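Local coordinates for protein phosphate transporter (Thermotoga maritima MSB8, PDB 6L85) that probably carries phosphate across the cell membrane together with sodium ions, as a member of the phosphate transporter family, at residues T246-V250 / D327-T332; L79-L84 / A268-A273. One frame throughout, in Å; residues are numbered along the deposited sequence.

Interaction 1 lies near the middle of the chain, about 10 Å from its centre, whereas interaction 2 sits farther out, its centre about 24 Å away. Four different helices take part: 231-258 meets 320-339 in the first, and 76-99 meets 260-275 in the second. Helices 231-258 and 260-275 are neighbours in sequence, yet the nearest atoms of the two contacts are about 24 Å apart. Chemistry follows place. Interaction 1, between nearly parallel helices, joins a sodium site to aromatic packing and is almost wholly buried, Thr332 alone of its touching residues being partly exposed; interaction 2, between roughly antiparallel helices, is carried by aliphatic and methionine side chains, with no hydrogen bond across it, and reaches the surface at Ala273.

Interaction 1: T246-V250 / D327-T332; sequences TSCYV and DFSTAT. With NA (sodium ion), chain S.
Asp327 and Ser247 meet through a sodium ion, bound by Asp327 OD2 at 2.2 Å and by Ser247 OG at 2.4 Å. Thr29 and Gln243 add ligands, and Ser247 OG hydrogen-bonds to Ser26 O. Beside the metal, CG2 of Thr246 presses on Asp327 OD2 at 3.1 Å, and one turn on CG2 of Val250 lies 3.2 Å from the carbonyl oxygen of Asp327. Phe328 comes next, one ring face receiving the edge of the Tyr249 ring in a T-shaped pair, the planes at 60°; Phe178 also packs edge-to-face with Phe328. Thr330 CG2 touches Val250 CG1. Ala331 CB stands over the middle of the Tyr249 ring, 3.4 Å from the centroid and 12° off the normal, a CH-pi contact; Tyr249 CG lies opposite the backbone N (chi1 -175°), which carries the ring across to helix 320-339. Thr332 OG1 donates to Phe328 O at 2.7 Å and takes a weak bond from Tyr249 OH. A leucine in place of Tyr249 would probably leave the Phe328 face without its edge partner, Ala331 without its aromatic cover and Thr332 OG1 without its weak tyrosine partner. The sodium thus joins helices 231-258 and 320-339, with Thr29 of helix 2-32, at one end, and aromatic packing holds the other.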
ATOM      1  N   THR B 246     -10.762   2.795   9.746  1.00 37.05           N
ATOM      2  CA  THR B 246     -10.726   4.240   9.912  1.00 39.32           C
ATOM      3  C   THR B 246      -9.622   4.658  10.901  1.00 36.96           C
ATOM      4  O   THR B 246      -9.014   5.730  10.751  1.00 37.71           O
ATOM      5  CB  THR B 246     -12.152   4.693  10.281  1.00 42.20           C
ATOM      6  OG1 THR B 246     -12.347   6.036   9.861  1.00 55.93           O
ATOM      7  CG2 THR B 246     -12.441   4.542  11.759  1.00 40.34           C
ATOM      8  N   SER B 247      -9.262   3.781  11.848  1.00 36.07           N
ATOM      9  CA  SER B 247      -8.097   4.060  12.685  1.00 40.14           C
ATOM     10  C   SER B 247      -6.803   4.020  11.870  1.00 42.79           C
ATOM     11  O   SER B 247      -5.882   4.822  12.107  1.00 40.04           O
ATOM     12  CB  SER B 247      -8.027   3.059  13.835  1.00 41.38           C
ATOM     13  OG  SER B 247      -8.728   3.543  14.962  1.00 47.75           O
ATOM     14  N   CYS B 248      -6.712   3.081  10.919  1.00 36.79           N
ATOM     15  CA  CYS B 248      -5.561   3.055  10.012  1.00 37.04           C
ATOM     16  C   CYS B 248      -5.468   4.352   9.224  1.00 34.88           C
ATOM     17  O   CYS B 248      -4.372   4.884   8.991  1.00 34.12           O
ATOM     18  CB  CYS B 248      -5.669   1.888   9.020  1.00 36.45           C
ATOM     19  SG  CYS B 248      -5.625   0.238   9.713  1.00 42.69           S
ATOM     20  N   TYR B 249      -6.612   4.817   8.732  1.00 33.41           N
ATOM     21  CA  TYR B 249      -6.675   6.073   7.995  1.00 37.78           C
ATOM     22  C   TYR B 249      -6.107   7.220   8.840  1.00 38.17           C
ATOM     23  O   TYR B 249      -5.278   8.019   8.360  1.00 38.92           O
ATOM     24  CB  TYR B 249      -8.134   6.310   7.585  1.00 36.34           C
ATOM     25  CG  TYR B 249      -8.431   7.507   6.701  1.00 41.14           C
ATOM     26  CD1 TYR B 249      -7.490   8.021   5.816  1.00 37.31           C
ATOM     27  CD2 TYR B 249      -9.680   8.117   6.754  1.00 41.15           C
ATOM     28  CE1 TYR B 249      -7.793   9.109   5.008  1.00 36.94           C
ATOM     29  CE2 TYR B 249      -9.990   9.211   5.965  1.00 42.26           C
ATOM     30  CZ  TYR B 249      -9.039   9.702   5.085  1.00 44.26           C
ATOM     31  OH  TYR B 249      -9.355  10.792   4.294  1.00 47.11           O
ATOM     32  N   VAL B 250      -6.467   7.260  10.132  1.00 33.70           N
ATOM     33  CA  VAL B 250      -5.907   8.320  10.977  1.00 39.56           C
ATOM     34  C   VAL B 250      -4.398   8.151  11.133  1.00 33.73           C
ATOM     35  O   VAL B 250      -3.654   9.133  11.066  1.00 35.83           O
ATOM     36  CB  VAL B 250      -6.600   8.402  12.355  1.00 41.97           C
ATOM     37  CG1 VAL B 250      -6.034   9.580  13.153  1.00 36.89           C
ATOM     38  CG2 VAL B 250      -8.081   8.592  12.203  1.00 37.67           C
ATOM     39  N   ASP B 327     -12.746   9.266  13.644  1.00 42.70           N
ATOM     40  CA  ASP B 327     -11.537   8.929  12.905  1.00 42.67           C
ATOM     41  C   ASP B 327     -11.588   9.450  11.482  1.00 40.02           C
ATOM     42  O   ASP B 327     -10.624  10.061  11.000  1.00 36.97           O
ATOM     43  CB  ASP B 327     -11.339   7.420  12.877  1.00 39.90           C
ATOM     44  CG  ASP B 327     -10.981   6.850  14.225  1.00 45.09           C
ATOM     45  OD1 ASP B 327     -10.519   7.609  15.106  1.00 56.39           O
ATOM     46  OD2 ASP B 327     -11.146   5.618  14.392  1.00 52.00           O
ATOM     47  N   PHE B 328     -12.688   9.174  10.768  1.00 39.72           N
ATOM     48  CA  PHE B 328     -12.780   9.650   9.394  1.00 41.42           C
ATOM     49  C   PHE B 328     -12.558  11.155   9.324  1.00 43.73           C
ATOM     50  O   PHE B 328     -11.766  11.641   8.498  1.00 37.34           O
ATOM     51  CB  PHE B 328     -14.133   9.288   8.780  1.00 38.47           C
ATOM     52  CG  PHE B 328     -14.224   9.631   7.313  1.00 41.75           C
ATOM     53  CD1 PHE B 328     -14.532  10.922   6.902  1.00 40.42           C
ATOM     54  CD2 PHE B 328     -13.927   8.676   6.346  1.00 41.40           C
ATOM     55  CE1 PHE B 328     -14.586  11.246   5.541  1.00 45.80           C
ATOM     56  CE2 PHE B 328     -13.987   8.979   5.005  1.00 37.89           C
ATOM     57  CZ  PHE B 328     -14.311  10.271   4.596  1.00 44.95           C
ATOM     58  N   SER B 329     -13.248  11.914  10.190  1.00 38.02           N
ATOM     59  CA  SER B 329     -13.154  13.371  10.124  1.00 37.64           C
ATOM     60  C   SER B 329     -11.763  13.856  10.496  1.00 37.77           C
ATOM     61  O   SER B 329     -11.254  14.810   9.895  1.00 38.08           O
ATOM     62  CB  SER B 329     -14.196  14.010  11.046  1.00 38.68           C
ATOM     63  OG  SER B 329     -15.479  13.467  10.767  1.00 44.75           O
ATOM     64  N   THR B 330     -11.146  13.230  11.505  1.00 35.97           N
ATOM     65  CA  THR B 330      -9.793  13.594  11.890  1.00 39.13           C
ATOM     66  C   THR B 330      -8.821  13.380  10.739  1.00 42.72           C
ATOM     67  O   THR B 330      -8.036  14.275  10.393  1.00 36.48           O
ATOM     68  CB  THR B 330      -9.362  12.759  13.084  1.00 40.61           C
ATOM     69  OG1 THR B 330     -10.223  13.059  14.176  1.00 43.50           O
ATOM     70  CG2 THR B 330      -7.910  13.067  13.451  1.00 39.33           C
ATOM     71  N   ALA B 331      -8.874  12.192  10.133  1.00 40.78           N
ATOM     72  CA  ALA B 331      -7.919  11.837   9.095  1.00 40.50           C
ATOM     73  C   ALA B 331      -8.094  12.718   7.875  1.00 39.47           C
ATOM     74  O   ALA B 331      -7.102  13.168   7.286  1.00 36.47           O
ATOM     75  CB  ALA B 331      -8.071  10.362   8.721  1.00 37.31           C
ATOM     76  N   THR B 332      -9.344  12.977   7.489  1.00 36.52           N
ATOM     77  CA  THR B 332      -9.609  13.886   6.374  1.00 42.67           C
ATOM     78  C   THR B 332      -9.054  15.280   6.643  1.00 42.94           C
ATOM     79  O   THR B 332      -8.355  15.857   5.796  1.00 40.64           O
ATOM     80  CB  THR B 332     -11.111  13.965   6.117  1.00 44.91           C
ATOM     81  OG1 THR B 332     -11.626  12.635   5.988  1.00 38.25           O
ATOM     82  CG2 THR B 332     -11.396  14.780   4.844  1.00 41.49           C
TER
HETATM   83 NA    NA S 504     -11.140   3.523  15.098  1.00 51.35          NA

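Interaction 2: L79-L84 / A268-A273; sequences LMYGAL and AVMIVA
Val269 O accepts the backbone bond of Ala273 N at 2.9 Å, and the CE methyl of Met80 settles against the same oxygen at 3.5 Å. That methyl is the busiest atom of the contact: it also lies 3.6 Å from Val272 CG1 and reaches the CB of Ala273, so it nestles among three residues on one turn of helix 260-275. The thioether chain bends at its last torsion (chi3 -72°), which swings CE in over the neighbouring helix. Val269 reaches back the other way: its CG2 comes to helix 76-99, 3.7 Å from Met80 O and 3.8 Å from Ala83 CB. CD2 of Leu84 also touches Val269 CG2, the two side chains crossing at about a right angle. At the Leu79 end, CD2 meets Val272 CG2 at 4.1 Å and faces the methyl of Ala268. Ile3 of helix 2-32 touches Met80 and Leu84, and Ala7 of the same helix touches Val269, so a third helix closes over this side. With small alanines between larger aliphatic groups, and with Val269 O and Met80 O both already taken by NH groups of their own helices, the two antiparallel segments adhere by van der Waals contact alone.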
ATOM      1  N   LEU B  79      21.544  27.964  11.653  1.00 46.06           N
ATOM      2  CA  LEU B  79      20.333  27.210  11.370  1.00 46.16           C
ATOM      3  C   LEU B  79      20.502  25.759  11.778  1.00 46.27           C
ATOM      4  O   LEU B  79      19.589  25.147  12.342  1.00 43.72           O
ATOM      5  CB  LEU B  79      19.991  27.298   9.882  1.00 44.78           C
ATOM      6  CG  LEU B  79      18.850  26.357   9.498  1.00 44.54           C
ATOM      7  CD1 LEU B  79      17.593  26.746  10.266  1.00 49.25           C
ATOM      8  CD2 LEU B  79      18.593  26.377   8.018  1.00 41.23           C
ATOM      9  N   MET B  80      21.682  25.208  11.526  1.00 41.39           N
ATOM     10  CA  MET B  80      21.950  23.822  11.867  1.00 49.48           C
ATOM     11  C   MET B  80      21.924  23.619  13.389  1.00 48.42           C
ATOM     12  O   MET B  80      21.240  22.711  13.909  1.00 44.60           O
ATOM     13  CB  MET B  80      23.279  23.446  11.182  1.00 44.86           C
ATOM     14  CG  MET B  80      24.213  22.470  11.829  1.00 53.59           C
ATOM     15  SD  MET B  80      25.704  22.408  10.772  1.00 58.77           S
ATOM     16  CE  MET B  80      25.059  21.520   9.358  1.00 50.29           C
ATOM     17  N   TYR B  81      22.585  24.512  14.133  1.00 46.77           N
ATOM     18  CA  TYR B  81      22.532  24.388  15.594  1.00 46.93           C
ATOM     19  C   TYR B  81      21.138  24.713  16.155  1.00 46.36           C
ATOM     20  O   TYR B  81      20.719  24.127  17.157  1.00 45.75           O
ATOM     21  CB  TYR B  81      23.609  25.267  16.235  1.00 49.67           C
ATOM     22  CG  TYR B  81      25.017  24.765  15.967  1.00 52.09           C
ATOM     23  CD1 TYR B  81      25.346  23.437  16.185  1.00 56.80           C
ATOM     24  CD2 TYR B  81      26.003  25.612  15.474  1.00 52.78           C
ATOM     25  CE1 TYR B  81      26.617  22.960  15.927  1.00 58.43           C
ATOM     26  CE2 TYR B  81      27.282  25.146  15.216  1.00 55.12           C
ATOM     27  CZ  TYR B  81      27.580  23.815  15.444  1.00 61.38           C
ATOM     28  OH  TYR B  81      28.846  23.322  15.199  1.00 71.17           O
ATOM     29  N   GLY B  82      20.389  25.606  15.512  1.00 41.12           N
ATOM     30  CA  GLY B  82      19.040  25.887  15.963  1.00 44.08           C
ATOM     31  C   GLY B  82      18.102  24.710  15.770  1.00 44.85           C
ATOM     32  O   GLY B  82      17.266  24.422  16.636  1.00 39.45           O
ATOM     33  N   ALA B  83      18.206  24.032  14.619  1.00 40.87           N
ATOM     34  CA  ALA B  83      17.398  22.842  14.380  1.00 42.70           C
ATOM     35  C   ALA B  83      17.658  21.808  15.460  1.00 39.86           C
ATOM     36  O   ALA B  83      16.719  21.260  16.057  1.00 41.86           O
ATOM     37  CB  ALA B  83      17.694  22.274  12.988  1.00 39.34           C
ATOM     38  N   LEU B  84      18.935  21.569  15.766  1.00 41.49           N
ATOM     39  CA  LEU B  84      19.245  20.642  16.847  1.00 40.57           C
ATOM     40  C   LEU B  84      18.652  21.101  18.177  1.00 44.13           C
ATOM     41  O   LEU B  84      18.095  20.284  18.931  1.00 43.02           O
ATOM     42  CB  LEU B  84      20.753  20.460  16.971  1.00 41.71           C
ATOM     43  CG  LEU B  84      21.451  19.883  15.746  1.00 43.09           C
ATOM     44  CD1 LEU B  84      22.905  19.657  16.096  1.00 46.20           C
ATOM     45  CD2 LEU B  84      20.803  18.582  15.273  1.00 42.17           C
ATOM     46  N   ALA B 268      16.970  20.133   7.605  1.00 37.39           N
ATOM     47  CA  ALA B 268      17.679  21.405   7.578  1.00 41.46           C
ATOM     48  C   ALA B 268      19.155  21.189   7.891  1.00 41.61           C
ATOM     49  O   ALA B 268      20.036  21.780   7.241  1.00 38.80           O
ATOM     50  CB  ALA B 268      17.036  22.403   8.548  1.00 32.78           C
ATOM     51  N   VAL B 269      19.444  20.316   8.860  1.00 35.03           N
ATOM     52  CA  VAL B 269      20.848  20.017   9.169  1.00 38.26           C
ATOM     53  C   VAL B 269      21.543  19.341   7.985  1.00 43.39           C
ATOM     54  O   VAL B 269      22.678  19.693   7.624  1.00 37.89           O
ATOM     55  CB  VAL B 269      20.952  19.161  10.439  1.00 37.69           C
ATOM     56  CG1 VAL B 269      22.386  18.772  10.682  1.00 40.22           C
ATOM     57  CG2 VAL B 269      20.371  19.928  11.646  1.00 36.68           C
ATOM     58  N   MET B 270      20.877  18.356   7.365  1.00 39.28           N
ATOM     59  CA  MET B 270      21.454  17.685   6.201  1.00 37.90           C
ATOM     60  C   MET B 270      21.688  18.661   5.049  1.00 37.88           C
ATOM     61  O   MET B 270      22.709  18.587   4.362  1.00 35.68           O
ATOM     62  CB  MET B 270      20.548  16.539   5.745  1.00 31.01           C
ATOM     63  CG  MET B 270      20.405  15.428   6.803  1.00 40.07           C
ATOM     64  SD  MET B 270      19.250  14.150   6.280  1.00 45.61           S
ATOM     65  CE  MET B 270      20.141  13.571   4.822  1.00 38.98           C
ATOM     66  N   ILE B 271      20.734  19.558   4.799  1.00 39.03           N
ATOM     67  CA  ILE B 271      20.861  20.486   3.690  1.00 39.79           C
ATOM     68  C   ILE B 271      22.021  21.433   3.937  1.00 42.52           C
ATOM     69  O   ILE B 271      22.789  21.727   3.016  1.00 44.67           O
ATOM     70  CB  ILE B 271      19.541  21.242   3.455  1.00 45.17           C
ATOM     71  CG1 ILE B 271      18.480  20.308   2.876  1.00 45.26           C
ATOM     72  CG2 ILE B 271      19.742  22.369   2.476  1.00 47.05           C
ATOM     73  CD1 ILE B 271      17.059  20.860   2.999  1.00 42.96           C
ATOM     74  N   VAL B 272      22.204  21.895   5.181  1.00 40.36           N
ATOM     75  CA  VAL B 272      23.335  22.788   5.428  1.00 42.12           C
ATOM     76  C   VAL B 272      24.662  22.028   5.288  1.00 48.76           C
ATOM     77  O   VAL B 272      25.589  22.499   4.610  1.00 44.37           O
ATOM     78  CB  VAL B 272      23.196  23.504   6.790  1.00 44.61           C
ATOM     79  CG1 VAL B 272      24.457  24.310   7.126  1.00 39.99           C
ATOM     80  CG2 VAL B 272      22.006  24.471   6.772  1.00 43.05           C
ATOM     81  N   ALA B 273      24.763  20.823   5.878  1.00 43.48           N
ATOM     82  CA  ALA B 273      25.995  20.036   5.747  1.00 44.08           C
ATOM     83  C   ALA B 273      26.317  19.702   4.294  1.00 44.41           C
ATOM     84  O   ALA B 273      27.492  19.629   3.916  1.00 47.05           O
ATOM     85  CB  ALA B 273      25.903  18.734   6.547  1.00 38.83           C
TER